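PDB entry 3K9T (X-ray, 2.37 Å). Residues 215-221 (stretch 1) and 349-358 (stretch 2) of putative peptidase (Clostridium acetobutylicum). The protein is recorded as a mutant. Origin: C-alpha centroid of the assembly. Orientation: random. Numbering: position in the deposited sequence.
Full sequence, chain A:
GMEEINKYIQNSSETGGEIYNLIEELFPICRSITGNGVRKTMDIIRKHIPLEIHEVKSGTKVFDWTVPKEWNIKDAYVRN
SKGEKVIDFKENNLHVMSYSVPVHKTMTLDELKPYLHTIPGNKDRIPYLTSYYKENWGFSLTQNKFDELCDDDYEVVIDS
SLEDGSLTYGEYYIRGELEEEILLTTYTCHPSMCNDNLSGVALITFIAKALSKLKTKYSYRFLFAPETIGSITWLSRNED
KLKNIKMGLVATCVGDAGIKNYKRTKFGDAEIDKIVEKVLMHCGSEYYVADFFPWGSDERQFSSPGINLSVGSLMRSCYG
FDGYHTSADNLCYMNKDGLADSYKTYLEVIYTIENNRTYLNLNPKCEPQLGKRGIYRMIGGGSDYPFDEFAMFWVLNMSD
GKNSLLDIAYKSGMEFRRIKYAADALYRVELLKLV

Stretch 1 (215-221) KTKYSYR
Stretch 2 (349-358) VIYTIENNRT

Residues 215-218 form an extended loop, broken at Lys217 (phi/psi -74/-49), that leads into a strand at Ser219-Arg221. The strand runs roughly antiparallel to the helix of stretch 2 (145° between their directions, axes 12.1 Å apart at closest approach). Lys217 and Glu354 mark the register, with CA atoms 6.2 Å apart, and the contact buries 394 Å² in total.

Hydrogen bonding converges on the Glu354 carboxylate. The CA-to-CB bond of Glu354 points sideways, but chi1, chi2 and chi3 of -74°, -81° and -47° bring the end of the side chain nearer to the loop. Glu354 OE1 accepts from Lys217 N (2.8 Å, nearly linear at 176°), while Glu354 OE2 accepts from Tyr218 N (3.1 Å, 162°) and from Tyr220 OH (2.7 Å). Two successive backbone amides and a phenol thus hold a buried acidic group. Within the loop, Thr216 (chi1 p) donates from OG1 to Tyr218 O at 2.6 Å. In the helix, the backbone hydrogen bonds Ile353 N to Val349 O and Glu354 N to Ile350 O are each 2.9 Å.

Apolar packing flanks this center. The CA-to-CB bonds of Tyr218 (chi1 -68°, chi2 -77°) and Tyr220 (-71°, 79°) both point toward the helix. Tyr218 CD2 lies 3.6 Å from Ile353 CG2, and its ring edge meets the backbone, with CE2 3.5 Å from Ile353 O. One helical turn earlier, Ile350 CG2 approaches Tyr220 CZ at 4.0 Å. Both isoleucines are m,t rotamers.

Two waters extend the contact to helix carbonyls. Water 1 accepts from Lys217 NZ (2.6 Å) and donates to Glu354 O (2.8 Å); water 2 accepts from Tyr218 OH (2.7 Å) and donates to Ile353 O (2.6 Å).

The all-t Lys217 side chain also approaches Arg357 (m,t,t, chi4 -75°). Lys217 NZ and Arg357 NH1, like charges, are 4.0 Å apart.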

# COMPACT_ATOMS: atom_id res chain seq x y z
N LYS A 215 -36.24 -17.90 1.01
CA LYS A 215 -36.43 -17.22 2.28
C LYS A 215 -35.13 -16.44 2.54
O LYS A 215 -34.12 -17.03 2.90
CB LYS A 215 -36.69 -18.26 3.37
CG LYS A 215 -36.91 -17.68 4.80
CD LYS A 215 -37.10 -18.81 5.85
CE LYS A 215 -36.94 -18.32 7.30
NZ LYS A 215 -38.11 -17.53 7.77
N THR A 216 -35.14 -15.12 2.35
CA THR A 216 -33.91 -14.31 2.47
C THR A 216 -33.82 -13.57 3.79
O THR A 216 -34.83 -13.25 4.39
CB THR A 216 -33.79 -13.27 1.31
OG1 THR A 216 -34.88 -12.33 1.38
CG2 THR A 216 -33.79 -13.97 -0.03
N LYS A 217 -32.58 -13.31 4.22
CA LYS A 217 -32.29 -12.54 5.45
C LYS A 217 -32.56 -11.08 5.15
O LYS A 217 -33.25 -10.38 5.90
CB LYS A 217 -30.81 -12.72 5.88
CG LYS A 217 -30.27 -11.87 7.07
CD LYS A 217 -28.76 -12.19 7.34
CE LYS A 217 -27.95 -11.02 7.97
NZ LYS A 217 -26.69 -11.45 8.69
N TYR A 218 -32.00 -10.63 4.04
CA TYR A 218 -32.20 -9.27 3.60
C TYR A 218 -33.47 -9.09 2.76
O TYR A 218 -34.03 -10.05 2.21
CB TYR A 218 -31.00 -8.77 2.82
CG TYR A 218 -29.75 -8.61 3.64
CD1 TYR A 218 -29.59 -7.53 4.50
CD2 TYR A 218 -28.71 -9.52 3.55
CE1 TYR A 218 -28.44 -7.37 5.24
CE2 TYR A 218 -27.57 -9.37 4.29
CZ TYR A 218 -27.43 -8.29 5.12
OH TYR A 218 -26.26 -8.16 5.82
N SER A 219 -33.93 -7.84 2.72
CA SER A 219 -35.00 -7.41 1.87
C SER A 219 -34.33 -6.99 0.58
O SER A 219 -33.17 -6.58 0.60
CB SER A 219 -35.78 -6.26 2.48
OG SER A 219 -36.57 -6.71 3.56
N TYR A 220 -35.05 -7.14 -0.53
CA TYR A 220 -34.53 -6.84 -1.84
C TYR A 220 -35.52 -5.97 -2.59
O TYR A 220 -36.70 -6.27 -2.60
CB TYR A 220 -34.25 -8.14 -2.60
CG TYR A 220 -33.08 -8.88 -2.07
CD1 TYR A 220 -33.20 -9.66 -0.92
CD2 TYR A 220 -31.82 -8.80 -2.70
CE1 TYR A 220 -32.12 -10.34 -0.40
CE2 TYR A 220 -30.71 -9.49 -2.20
CZ TYR A 220 -30.87 -10.24 -1.03
OH TYR A 220 -29.81 -10.93 -0.49
N ARG A 221 -35.03 -4.91 -3.21
CA ARG A 221 -35.85 -4.03 -4.02
C ARG A 221 -35.29 -3.96 -5.41
O ARG A 221 -34.10 -3.77 -5.59
CB ARG A 221 -35.87 -2.64 -3.44
CG ARG A 221 -36.82 -1.66 -4.15
CD ARG A 221 -36.75 -0.26 -3.49
NE ARG A 221 -36.99 -0.35 -2.05
CZ ARG A 221 -38.19 -0.52 -1.49
NH1 ARG A 221 -39.28 -0.58 -2.23
NH2 ARG A 221 -38.31 -0.62 -0.17
N VAL A 349 -23.05 -13.48 -5.84
CA VAL A 349 -22.95 -12.28 -5.06
C VAL A 349 -24.01 -12.29 -3.96
O VAL A 349 -23.67 -12.06 -2.80
CB VAL A 349 -23.02 -11.03 -5.93
CG1 VAL A 349 -23.28 -9.78 -5.09
CG2 VAL A 349 -21.73 -10.92 -6.71
N ILE A 350 -25.26 -12.61 -4.33
CA ILE A 350 -26.40 -12.58 -3.41
C ILE A 350 -26.23 -13.66 -2.36
O ILE A 350 -26.44 -13.40 -1.18
CB ILE A 350 -27.77 -12.69 -4.13
CG1 ILE A 350 -28.06 -11.37 -4.89
CG2 ILE A 350 -28.87 -12.98 -3.13
CD1 ILE A 350 -29.28 -11.39 -5.89
N TYR A 351 -25.83 -14.86 -2.79
CA TYR A 351 -25.48 -15.92 -1.83
C TYR A 351 -24.43 -15.41 -0.83
O TYR A 351 -24.53 -15.68 0.35
CB TYR A 351 -24.94 -17.15 -2.57
CG TYR A 351 -24.43 -18.28 -1.68
CD1 TYR A 351 -23.14 -18.24 -1.11
CD2 TYR A 351 -25.21 -19.39 -1.41
CE1 TYR A 351 -22.69 -19.27 -0.30
CE2 TYR A 351 -24.75 -20.44 -0.60
CZ TYR A 351 -23.49 -20.38 -0.06
OH TYR A 351 -23.05 -21.40 0.74
N THR A 352 -23.43 -14.66 -1.29
CA THR A 352 -22.37 -14.17 -0.38
C THR A 352 -22.93 -13.11 0.60
O THR A 352 -22.65 -13.13 1.80
CB THR A 352 -21.15 -13.63 -1.19
OG1 THR A 352 -20.72 -14.63 -2.13
CG2 THR A 352 -20.00 -13.29 -0.27
N ILE A 353 -23.73 -12.20 0.07
CA ILE A 353 -24.35 -11.18 0.88
C ILE A 353 -25.13 -11.83 2.01
O ILE A 353 -25.02 -11.42 3.15
CB ILE A 353 -25.34 -10.34 0.05
CG1 ILE A 353 -24.59 -9.43 -0.91
CG2 ILE A 353 -26.28 -9.50 0.95
CD1 ILE A 353 -25.52 -8.87 -1.99
N GLU A 354 -25.92 -12.84 1.66
CA GLU A 354 -26.81 -13.49 2.61
C GLU A 354 -26.09 -14.30 3.69
O GLU A 354 -26.48 -14.29 4.84
CB GLU A 354 -27.73 -14.41 1.84
CG GLU A 354 -28.80 -13.69 1.07
CD GLU A 354 -29.96 -13.31 1.95
OE1 GLU A 354 -30.41 -14.18 2.71
OE2 GLU A 354 -30.41 -12.14 1.86
N ASN A 355 -25.03 -15.01 3.29
CA ASN A 355 -24.27 -15.88 4.19
C ASN A 355 -23.02 -15.30 4.84
O ASN A 355 -22.24 -16.05 5.43
CB ASN A 355 -23.89 -17.19 3.47
CG ASN A 355 -25.10 -18.03 3.11
OD1 ASN A 355 -25.86 -18.42 3.99
ND2 ASN A 355 -25.28 -18.33 1.82
N ASN A 356 -22.82 -13.99 4.74
CA ASN A 356 -21.66 -13.32 5.34
C ASN A 356 -21.87 -13.08 6.82
O ASN A 356 -21.97 -11.94 7.26
CB ASN A 356 -21.34 -11.97 4.65
CG ASN A 356 -20.01 -11.37 5.11
OD1 ASN A 356 -19.12 -12.10 5.52
ND2 ASN A 356 -19.87 -10.04 5.03
N ARG A 357 -21.87 -14.15 7.61
CA ARG A 357 -22.12 -14.01 9.04
C ARG A 357 -20.87 -13.68 9.87
O ARG A 357 -19.76 -13.64 9.34
CB ARG A 357 -22.84 -15.25 9.54
CG ARG A 357 -24.22 -15.32 8.96
CD ARG A 357 -24.91 -16.65 9.22
NE ARG A 357 -26.00 -16.75 8.26
CZ ARG A 357 -27.14 -16.07 8.36
NH1 ARG A 357 -27.40 -15.28 9.40
NH2 ARG A 357 -28.05 -16.21 7.41
N THR A 358 -21.07 -13.33 11.15
CA THR A 358 -19.97 -13.16 12.09
C THR A 358 -20.21 -14.11 13.25
O THR A 358 -21.32 -14.23 13.71
CB THR A 358 -19.80 -11.74 12.57
OG1 THR A 358 -19.45 -10.93 11.45
CG2 THR A 358 -18.69 -11.67 13.59
O HOH W 1 -25.60 -12.24 6.47
O HOH W 2 -24.28 -9.21 4.40